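Titin (Homo sapiens, PDB 2A38) serves as a giant structural protein of muscle, its N-terminal immunoglobulin doublet probably acting as a flexible tandem in the sarcomere. Local coordinates at residues 10-15 against 78-83; 44-49 against 54-59. All blocks are in the same frame, centred on the assembly; numbering follows the deposited sequence.

Contact 1 of 2, residues 10-15 against 78-83; sequences QPLQSV and YSLKAT
The apolar contact rests on Leu12, whose methyl CD1 reaches the strand 76-84 across the interior of the first immunoglobulin domain. Among side chains the pairing is with Leu80. In Leu12, CG stands anti to the carbonyl carbon (chi1 -67°), and the extended chi2 of -176° puts CD1 out against Leu80 CB, 4.1 Å from it. Leu80 holds its CG anti to the backbone N (chi1 177°), which turns CG away from that methyl, and its CD2 faces Leu12 CD2 instead, at 4.4 Å.

A second group of contacts is between methyl and backbone. Leu12 CD1 is 3.9 Å from Tyr78 O and also approaches Ser79 CA and Leu80 N, and therefore rides over the main chain of three consecutive residues. These are van der Waals approaches, and no hydrogen bond joins the two segments. The closest pair of CA atoms, Leu12 and Ser79, is 8.0 Å apart, which confirms that the side chain spans the interval.

The polar groups bond outside the two segments: Leu12 N bonds to Ser91 OG, and Tyr78 OH bonds to Asn74 O, four residues earlier, as in the tyrosine corner of immunoglobulin domains. Leu80 follows that tyrosine by two, where the F-strand cysteine of many such domains sits, and it packs on Ala27. With only 119 Å² buried and the shorter contacts all made by Leu12 CD1, the chemistry implies that between residues 10-15 and 78-83 the tie is van der Waals packing.

Contact 2 of 2, residues 44-49 against 54-59; sequences QVISTS and VQISFS
At the edge of the immunoglobulin sandwich, the loop following strand 36-41 is closed against the start of strand 55-59 by Ile46, Ser47 and Thr48 meeting Val54 and Ile56. The inner part is a small aliphatic cluster. Ile46 CG2 lies 4.2 Å from Val54 CG2, and it is an equal 4.2 Å from Ile56 CD1, so one methyl bridges two side chains, one just before the strand and one in it, that both point toward the loop. Ile56 CD1 also comes to 4.0 Å from Ile46 O. Leu65 and Trp39 continue this apolar surface into both sheets: Ile46 and Val54 pack on the leucine, Ile46 and Ile56 on the tryptophan.

Both methyls of Val54 border Ile46 CG2, CG1 at 4.3 Å. At chi1 75° this CG1 sits between the backbone N and the carbonyl carbon and additionally lies 3.6 Å from Ser47 O. That carbonyl oxygen also takes a weak backbone bond from Ser49 N at 2.9 Å, across an inverse gamma turn centred on Thr48. The turn is backed by a bond between Ser47 OG and Ser49 OG, 2.9 Å apart; Ser47 OG also hydrogen-bonds Thr50 OG1.

From the centre of the turn, Thr48 OG1 gives a weak hydrogen bond to Val54 O at 3.5 Å. The oxygen is approached fairly straight, with an angle of about 155° at O, but the CB-OG1-O angle opens to about 136°, wider than a hydroxyl prefers. The chemistry thus implies a contact held mainly by buried Ile46 and Val54, with the weak bond of Thr48, an exposed residue, adding a modest polar link.

Contacts 1 and 2 belong to one immunoglobulin domain, with centres 13 Å apart, and they touch directly: Tyr78 CD2 of contact 1 meets Ile46 CD1 of contact 2 at 3.5 Å. Both side chains also pack on Leu51, while Trp39 is shared by Leu80, Ile46 and Ile56, so the two contacts share apolar neighbours, from the buried core out to exposed Ile56. Along the chain, both segments of contact 2 fall within the 62 residues that separate those of contact 1. The bound cadmium ion, held by Glu26 and His28, lies near contact 1, about 10 Å from the side chain of Leu12, and Gln10 pairs by backbone with His28.

Contact 1 of 2, residues 10-15 against 78-83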
# COMPACT_ATOMS: atom_id res chain seq x y z
N GLN A 10 25.46 -0.12 -19.70
CA GLN A 10 24.10 -0.62 -19.46
C GLN A 10 23.28 0.62 -19.12
O GLN A 10 23.49 1.24 -18.08
CB GLN A 10 24.04 -1.59 -18.29
CG GLN A 10 24.48 -3.00 -18.61
CD GLN A 10 23.73 -3.61 -19.79
OE1 GLN A 10 22.50 -3.49 -19.90
NE2 GLN A 10 24.47 -4.27 -20.68
N PRO A 11 22.34 0.99 -20.00
CA PRO A 11 21.52 2.18 -19.74
C PRO A 11 20.38 1.92 -18.78
O PRO A 11 20.10 0.78 -18.40
CB PRO A 11 21.03 2.57 -21.13
CG PRO A 11 20.81 1.22 -21.76
CD PRO A 11 22.03 0.42 -21.33
N LEU A 12 19.72 3.00 -18.37
CA LEU A 12 18.58 2.90 -17.48
C LEU A 12 17.43 2.33 -18.30
O LEU A 12 17.28 2.68 -19.47
CB LEU A 12 18.16 4.27 -16.96
CG LEU A 12 19.11 5.01 -16.04
CD1 LEU A 12 18.46 6.29 -15.58
CD2 LEU A 12 19.45 4.13 -14.86
N GLN A 13 16.64 1.45 -17.69
CA GLN A 13 15.50 0.87 -18.37
C GLN A 13 14.21 1.39 -17.72
O GLN A 13 14.07 1.36 -16.50
CB GLN A 13 15.54 -0.67 -18.29
CG GLN A 13 16.59 -1.33 -19.19
CD GLN A 13 16.38 -1.06 -20.70
OE1 GLN A 13 15.34 -1.40 -21.27
NE2 GLN A 13 17.38 -0.47 -21.34
N SER A 14 13.30 1.89 -18.54
CA SER A 14 12.03 2.39 -18.02
C SER A 14 11.35 1.24 -17.31
O SER A 14 11.50 0.08 -17.69
CB SER A 14 11.15 2.88 -19.17
OG SER A 14 11.65 4.10 -19.70
N VAL A 15 10.59 1.55 -16.26
CA VAL A 15 9.92 0.51 -15.50
C VAL A 15 8.53 0.89 -14.99
O VAL A 15 8.28 2.02 -14.57
CB VAL A 15 10.80 0.07 -14.31
CG1 VAL A 15 10.98 1.23 -13.35
CG2 VAL A 15 10.17 -1.12 -13.61
N TYR A 78 13.41 9.97 -14.67
CA TYR A 78 14.57 9.91 -13.80
C TYR A 78 15.77 9.81 -14.72
O TYR A 78 15.75 9.06 -15.70
CB TYR A 78 14.52 8.67 -12.91
CG TYR A 78 13.53 8.77 -11.79
CD1 TYR A 78 12.15 8.76 -12.04
CD2 TYR A 78 13.97 8.90 -10.47
CE1 TYR A 78 11.23 8.87 -10.99
CE2 TYR A 78 13.07 9.00 -9.42
CZ TYR A 78 11.71 8.99 -9.69
OH TYR A 78 10.84 9.11 -8.64
N SER A 79 16.82 10.57 -14.42
CA SER A 79 18.01 10.52 -15.24
C SER A 79 19.25 10.43 -14.38
O SER A 79 19.26 10.83 -13.23
CB SER A 79 18.08 11.74 -16.15
OG SER A 79 18.19 12.93 -15.39
N LEU A 80 20.30 9.89 -14.97
CA LEU A 80 21.57 9.71 -14.31
C LEU A 80 22.66 10.43 -15.12
O LEU A 80 22.79 10.19 -16.31
CB LEU A 80 21.86 8.21 -14.25
CG LEU A 80 23.17 7.69 -13.66
CD1 LEU A 80 23.28 8.11 -12.22
CD2 LEU A 80 23.19 6.17 -13.77
N LYS A 81 23.39 11.34 -14.48
CA LYS A 81 24.48 12.05 -15.14
C LYS A 81 25.82 11.54 -14.62
O LYS A 81 26.00 11.38 -13.42
CB LYS A 81 24.45 13.55 -14.86
CG LYS A 81 23.39 14.33 -15.60
CD LYS A 81 23.64 15.84 -15.45
CE LYS A 81 22.48 16.65 -16.04
NZ LYS A 81 22.73 18.13 -16.00
N ALA A 82 26.76 11.31 -15.53
CA ALA A 82 28.10 10.84 -15.17
C ALA A 82 29.11 11.85 -15.72
O ALA A 82 29.01 12.27 -16.87
CB ALA A 82 28.36 9.46 -15.78
N THR A 83 30.09 12.24 -14.90
CA THR A 83 31.06 13.23 -15.35
C THR A 83 32.50 13.03 -14.92
O THR A 83 32.76 12.60 -13.80
CB THR A 83 30.66 14.64 -14.85
OG1 THR A 83 29.29 14.89 -15.18
CG2 THR A 83 31.52 15.70 -15.50

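Contact 2 of 2, residues 44-49 against 54-59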
# COMPACT_ATOMS: atom_id res chain seq x y z
N GLN A 44 15.85 18.09 -11.62
CA GLN A 44 16.26 18.47 -10.28
C GLN A 44 16.86 17.29 -9.52
O GLN A 44 16.29 16.20 -9.51
CB GLN A 44 15.07 19.06 -9.54
CG GLN A 44 14.47 20.25 -10.29
CD GLN A 44 13.09 20.62 -9.80
OE1 GLN A 44 12.17 19.80 -9.83
NE2 GLN A 44 12.94 21.86 -9.37
N VAL A 45 18.00 17.52 -8.89
CA VAL A 45 18.72 16.48 -8.15
C VAL A 45 17.93 15.73 -7.08
O VAL A 45 17.18 16.32 -6.31
CB VAL A 45 20.01 17.05 -7.51
CG1 VAL A 45 19.65 18.09 -6.48
CG2 VAL A 45 20.84 15.94 -6.90
N ILE A 46 18.13 14.41 -7.04
CA ILE A 46 17.46 13.55 -6.07
C ILE A 46 18.35 13.34 -4.86
O ILE A 46 19.57 13.24 -4.99
CB ILE A 46 17.16 12.17 -6.68
CG1 ILE A 46 16.29 12.32 -7.92
CG2 ILE A 46 16.48 11.28 -5.64
CD1 ILE A 46 16.05 11.02 -8.66
N SER A 47 17.74 13.27 -3.69
CA SER A 47 18.49 13.06 -2.45
C SER A 47 17.54 12.60 -1.36
O SER A 47 16.32 12.58 -1.56
CB SER A 47 19.17 14.36 -2.01
OG SER A 47 18.21 15.29 -1.56
N THR A 48 18.09 12.23 -0.21
CA THR A 48 17.27 11.79 0.90
C THR A 48 16.77 13.03 1.61
O THR A 48 17.36 13.48 2.59
CB THR A 48 18.05 10.93 1.89
OG1 THR A 48 18.69 9.86 1.19
CG2 THR A 48 17.10 10.33 2.92
N SER A 49 15.69 13.58 1.08
CA SER A 49 15.04 14.79 1.59
C SER A 49 14.16 15.25 0.44
O SER A 49 13.04 15.73 0.65
CB SER A 49 16.07 15.87 1.93
OG SER A 49 16.79 16.27 0.79
N VAL A 54 14.74 7.11 -0.26
CA VAL A 54 15.49 6.77 -1.47
C VAL A 54 16.90 6.30 -1.15
O VAL A 54 17.65 6.98 -0.44
CB VAL A 54 15.57 7.98 -2.44
CG1 VAL A 54 16.58 9.01 -1.94
CG2 VAL A 54 15.94 7.50 -3.82
N GLN A 55 17.25 5.14 -1.67
CA GLN A 55 18.57 4.57 -1.44
C GLN A 55 19.39 4.72 -2.71
O GLN A 55 19.05 4.15 -3.74
CB GLN A 55 18.45 3.09 -1.08
CG GLN A 55 17.33 2.79 -0.08
CD GLN A 55 17.28 1.33 0.31
OE1 GLN A 55 17.25 0.44 -0.54
NE2 GLN A 55 17.27 1.07 1.62
N ILE A 56 20.46 5.51 -2.64
CA ILE A 56 21.32 5.72 -3.80
C ILE A 56 22.70 5.14 -3.55
O ILE A 56 23.28 5.33 -2.48
CB ILE A 56 21.45 7.22 -4.11
CG1 ILE A 56 20.09 7.78 -4.54
CG2 ILE A 56 22.50 7.44 -5.18
CD1 ILE A 56 20.05 9.27 -4.69
N SER A 57 23.22 4.42 -4.53
CA SER A 57 24.54 3.83 -4.41
C SER A 57 25.28 3.80 -5.74
O SER A 57 24.66 3.82 -6.80
CB SER A 57 24.42 2.40 -3.86
OG SER A 57 23.76 1.55 -4.78
N PHE A 58 26.61 3.80 -5.67
CA PHE A 58 27.47 3.73 -6.85
C PHE A 58 28.73 2.97 -6.50
O PHE A 58 29.65 3.52 -5.91
CB PHE A 58 27.85 5.13 -7.36
CG PHE A 58 28.71 5.10 -8.60
CD1 PHE A 58 28.37 4.28 -9.67
CD2 PHE A 58 29.85 5.88 -8.70
CE1 PHE A 58 29.15 4.25 -10.83
CE2 PHE A 58 30.65 5.86 -9.85
CZ PHE A 58 30.29 5.04 -10.92
N SER A 59 28.76 1.69 -6.87
CA SER A 59 29.90 0.83 -6.57
C SER A 59 30.19 -0.12 -7.73
O SER A 59 29.28 -0.57 -8.42
CB SER A 59 29.59 0.01 -5.31
OG SER A 59 30.57 -1.00 -5.11